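Local structure of long form salivary protein D7L1 (Aedes aegypti, 3DXL) at residues 3-11 with 142-153. The protein binds and sequesters biogenic amines and leukotrienes of the vertebrate host, dampening its response to the bite of a blood-feeding female mosquito. Numbering follows the deposited sequence.
Sequences PFDPEEMLF and LGKDIRQKKQSY
The first turn of helix 6-20, opened by a capping box, packs here against the loop 142-153 between helix 132-142 and helix 153-161. Asp5 and Glu8 make the box: Asp5 OD1 accepts from Glu8 N at 2.8 Å, and Glu8 OE1 takes Asp5 N. Against this end comes Ile146, whose CG1-CD1 arm, extended (chi1 -165°, chi2 175°), sends CD1 to 3.5 Å from Asp5 CG and to 3.9 Å from Pro6 CD. Pro6 suits a first helical turn, where its missing N-H costs no bond, and its ring adds an apolar surface.

One turn on, Leu10 CD2 sits at the edge of the Arg147 guanidinium, near its plane, 3.8 Å from NH2. Arg147 turns its NE back to Gln151 O (2.8 Å), which ties it to the last residue of the type II turn 148-151 and probably steadies that turn. Glu7 reaches across between these groups: its CG lies against Arg147 CD, and a bend at chi2 (-81°) carries the carboxylate to Tyr153. One water lies 2.8 Å from both Glu7 OE1 and Tyr153 OH, while Glu7 OE2 is held by Arg198 and Tyr274, so the buried acid is well satisfied.

Lys149, which binds leukotriene E4, borders Leu10. The loop thus joins helix 132-142, whose Leu138 and Tyr139 also pack on Pro6, to helix 153-161, with helix 6-20 resting against it.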
# COMPACT_ATOMS: atom_id res chain seq x y z
N PRO A 3 11.90 2.73 -7.45
CA PRO A 3 12.07 3.20 -6.08
C PRO A 3 10.72 3.32 -5.36
O PRO A 3 9.66 3.29 -6.00
CB PRO A 3 12.68 4.59 -6.27
CG PRO A 3 12.08 5.05 -7.58
CD PRO A 3 12.01 3.82 -8.43
N PHE A 4 10.77 3.47 -4.05
CA PHE A 4 9.58 3.60 -3.22
C PHE A 4 9.61 4.91 -2.46
O PHE A 4 10.63 5.26 -1.85
CB PHE A 4 9.50 2.44 -2.23
CG PHE A 4 9.37 1.10 -2.88
CD1 PHE A 4 8.18 0.70 -3.48
CD2 PHE A 4 10.45 0.22 -2.88
CE1 PHE A 4 8.07 -0.55 -4.07
CE2 PHE A 4 10.34 -1.03 -3.47
CZ PHE A 4 9.15 -1.42 -4.06
N ASP A 5 8.49 5.63 -2.48
CA ASP A 5 8.40 6.86 -1.72
C ASP A 5 7.99 6.56 -0.27
O ASP A 5 7.78 5.39 0.08
CB ASP A 5 7.49 7.90 -2.43
CG ASP A 5 6.00 7.55 -2.40
OD1 ASP A 5 5.56 6.83 -1.48
OD2 ASP A 5 5.27 8.04 -3.29
N PRO A 6 7.95 7.58 0.60
CA PRO A 6 7.63 7.29 2.00
C PRO A 6 6.29 6.59 2.24
O PRO A 6 6.20 5.73 3.12
CB PRO A 6 7.66 8.67 2.66
CG PRO A 6 8.68 9.40 1.84
CD PRO A 6 8.36 8.99 0.42
N GLU A 7 5.27 6.97 1.46
CA GLU A 7 3.95 6.36 1.57
C GLU A 7 4.00 4.90 1.15
O GLU A 7 3.35 4.03 1.75
CB GLU A 7 2.95 7.13 0.70
CG GLU A 7 1.52 6.59 0.74
CD GLU A 7 1.29 5.38 -0.17
OE1 GLU A 7 2.01 5.22 -1.18
OE2 GLU A 7 0.32 4.63 0.08
N GLU A 8 4.77 4.62 0.11
CA GLU A 8 4.87 3.26 -0.40
C GLU A 8 5.55 2.33 0.60
O GLU A 8 5.14 1.19 0.76
CB GLU A 8 5.57 3.22 -1.76
CG GLU A 8 4.70 3.82 -2.87
CD GLU A 8 5.42 4.00 -4.18
OE1 GLU A 8 6.53 4.58 -4.18
OE2 GLU A 8 4.87 3.61 -5.23
N MET A 9 6.57 2.84 1.29
CA MET A 9 7.22 2.05 2.34
C MET A 9 6.32 1.92 3.57
O MET A 9 6.25 0.85 4.16
CB MET A 9 8.60 2.62 2.71
CG MET A 9 9.60 2.53 1.57
SD MET A 9 9.76 0.88 0.82
CE MET A 9 10.07 -0.14 2.25
N LEU A 10 5.60 2.99 3.91
CA LEU A 10 4.67 2.91 5.03
C LEU A 10 3.61 1.85 4.73
O LEU A 10 3.24 1.06 5.61
CB LEU A 10 4.02 4.27 5.31
CG LEU A 10 3.09 4.32 6.53
CD1 LEU A 10 3.84 4.08 7.86
CD2 LEU A 10 2.38 5.65 6.54
N PHE A 11 3.11 1.83 3.50
CA PHE A 11 2.14 0.82 3.11
C PHE A 11 2.71 -0.58 3.29
O PHE A 11 2.05 -1.45 3.86
CB PHE A 11 1.67 1.02 1.67
CG PHE A 11 0.66 0.00 1.26
CD1 PHE A 11 -0.67 0.13 1.65
CD2 PHE A 11 1.05 -1.12 0.54
CE1 PHE A 11 -1.61 -0.85 1.31
CE2 PHE A 11 0.12 -2.09 0.19
CZ PHE A 11 -1.21 -1.95 0.57
N LEU A 142 7.23 17.23 -0.18
CA LEU A 142 6.22 16.73 -1.11
C LEU A 142 4.83 17.34 -0.91
O LEU A 142 4.12 17.57 -1.88
CB LEU A 142 6.19 15.20 -1.06
CG LEU A 142 7.48 14.52 -1.54
CD1 LEU A 142 7.49 13.06 -1.12
CD2 LEU A 142 7.67 14.67 -3.04
N GLY A 143 4.47 17.64 0.34
CA GLY A 143 3.19 18.27 0.65
C GLY A 143 2.00 17.58 0.01
O GLY A 143 1.83 16.36 0.11
N LYS A 144 1.19 18.38 -0.68
CA LYS A 144 -0.03 17.91 -1.34
C LYS A 144 0.21 16.86 -2.43
O LYS A 144 -0.73 16.23 -2.91
CB LYS A 144 -0.78 19.10 -1.96
CG LYS A 144 -0.04 19.70 -3.17
CD LYS A 144 -0.74 20.89 -3.82
CE LYS A 144 0.03 21.39 -5.04
NZ LYS A 144 0.32 20.33 -6.05
N ASP A 145 1.46 16.68 -2.85
CA ASP A 145 1.75 15.76 -3.94
C ASP A 145 1.92 14.29 -3.53
O ASP A 145 2.06 13.43 -4.40
CB ASP A 145 2.97 16.22 -4.74
CG ASP A 145 2.76 17.58 -5.36
OD1 ASP A 145 1.63 17.89 -5.81
OD2 ASP A 145 3.72 18.36 -5.38
N ILE A 146 1.90 14.02 -2.23
CA ILE A 146 1.93 12.65 -1.73
C ILE A 146 0.84 12.52 -0.67
O ILE A 146 0.54 13.48 0.05
CB ILE A 146 3.33 12.27 -1.15
CG1 ILE A 146 3.45 10.75 -0.97
CG2 ILE A 146 3.60 13.03 0.14
CD1 ILE A 146 4.83 10.30 -0.52
N ARG A 147 0.25 11.34 -0.56
CA ARG A 147 -0.64 11.10 0.56
C ARG A 147 0.18 11.21 1.85
O ARG A 147 1.23 10.57 2.01
CB ARG A 147 -1.29 9.73 0.44
CG ARG A 147 -2.17 9.34 1.60
CD ARG A 147 -1.43 8.49 2.63
NE ARG A 147 -2.32 8.16 3.74
CZ ARG A 147 -1.92 7.66 4.90
NH1 ARG A 147 -2.81 7.41 5.85
NH2 ARG A 147 -0.62 7.38 5.10
N GLN A 148 -0.30 12.03 2.78
CA GLN A 148 0.39 12.31 4.04
C GLN A 148 -0.03 11.32 5.11
O GLN A 148 -1.08 10.68 5.01
CB GLN A 148 0.10 13.73 4.51
CG GLN A 148 0.62 14.81 3.59
CD GLN A 148 2.11 15.06 3.74
OE1 GLN A 148 2.67 14.93 4.84
NE2 GLN A 148 2.76 15.41 2.65
N LYS A 149 0.80 11.16 6.14
CA LYS A 149 0.40 10.31 7.25
C LYS A 149 -0.92 10.79 7.82
O LYS A 149 -1.15 11.99 7.97
CB LYS A 149 1.49 10.27 8.32
CG LYS A 149 2.79 9.64 7.82
CD LYS A 149 3.86 9.55 8.89
CE LYS A 149 3.70 8.29 9.71
NZ LYS A 149 4.86 8.12 10.61
N LYS A 150 -1.80 9.83 8.13
CA LYS A 150 -3.11 10.08 8.72
C LYS A 150 -4.10 10.75 7.75
O LYS A 150 -5.16 11.25 8.19
CB LYS A 150 -3.01 10.86 10.04
CG LYS A 150 -2.06 10.24 11.09
CD LYS A 150 -2.57 8.92 11.65
CE LYS A 150 -3.82 9.09 12.54
NZ LYS A 150 -3.61 9.97 13.73
N GLN A 151 -3.79 10.74 6.46
CA GLN A 151 -4.68 11.32 5.45
C GLN A 151 -5.42 10.22 4.68
O GLN A 151 -4.81 9.29 4.17
CB GLN A 151 -3.90 12.22 4.49
CG GLN A 151 -4.80 12.88 3.45
CD GLN A 151 -4.03 13.76 2.48
OE1 GLN A 151 -2.87 13.50 2.16
NE2 GLN A 151 -4.71 14.79 1.97
N SER A 152 -6.74 10.33 4.58
CA SER A 152 -7.49 9.46 3.68
C SER A 152 -6.84 9.46 2.30
O SER A 152 -6.59 10.53 1.74
CB SER A 152 -8.90 9.98 3.55
OG SER A 152 -9.57 9.36 2.47
N TYR A 153 -6.59 8.28 1.73
CA TYR A 153 -6.02 8.26 0.39
C TYR A 153 -7.00 8.86 -0.62
O TYR A 153 -6.60 9.53 -1.57
CB TYR A 153 -5.57 6.85 -0.05
CG TYR A 153 -4.44 6.94 -1.06
CD1 TYR A 153 -3.12 6.74 -0.66
CD2 TYR A 153 -4.68 7.28 -2.39
CE1 TYR A 153 -2.07 6.87 -1.57
CE2 TYR A 153 -3.66 7.42 -3.30
CZ TYR A 153 -2.34 7.21 -2.88
OH TYR A 153 -1.31 7.34 -3.78
O HOH W 1 0.39 5.12 -3.44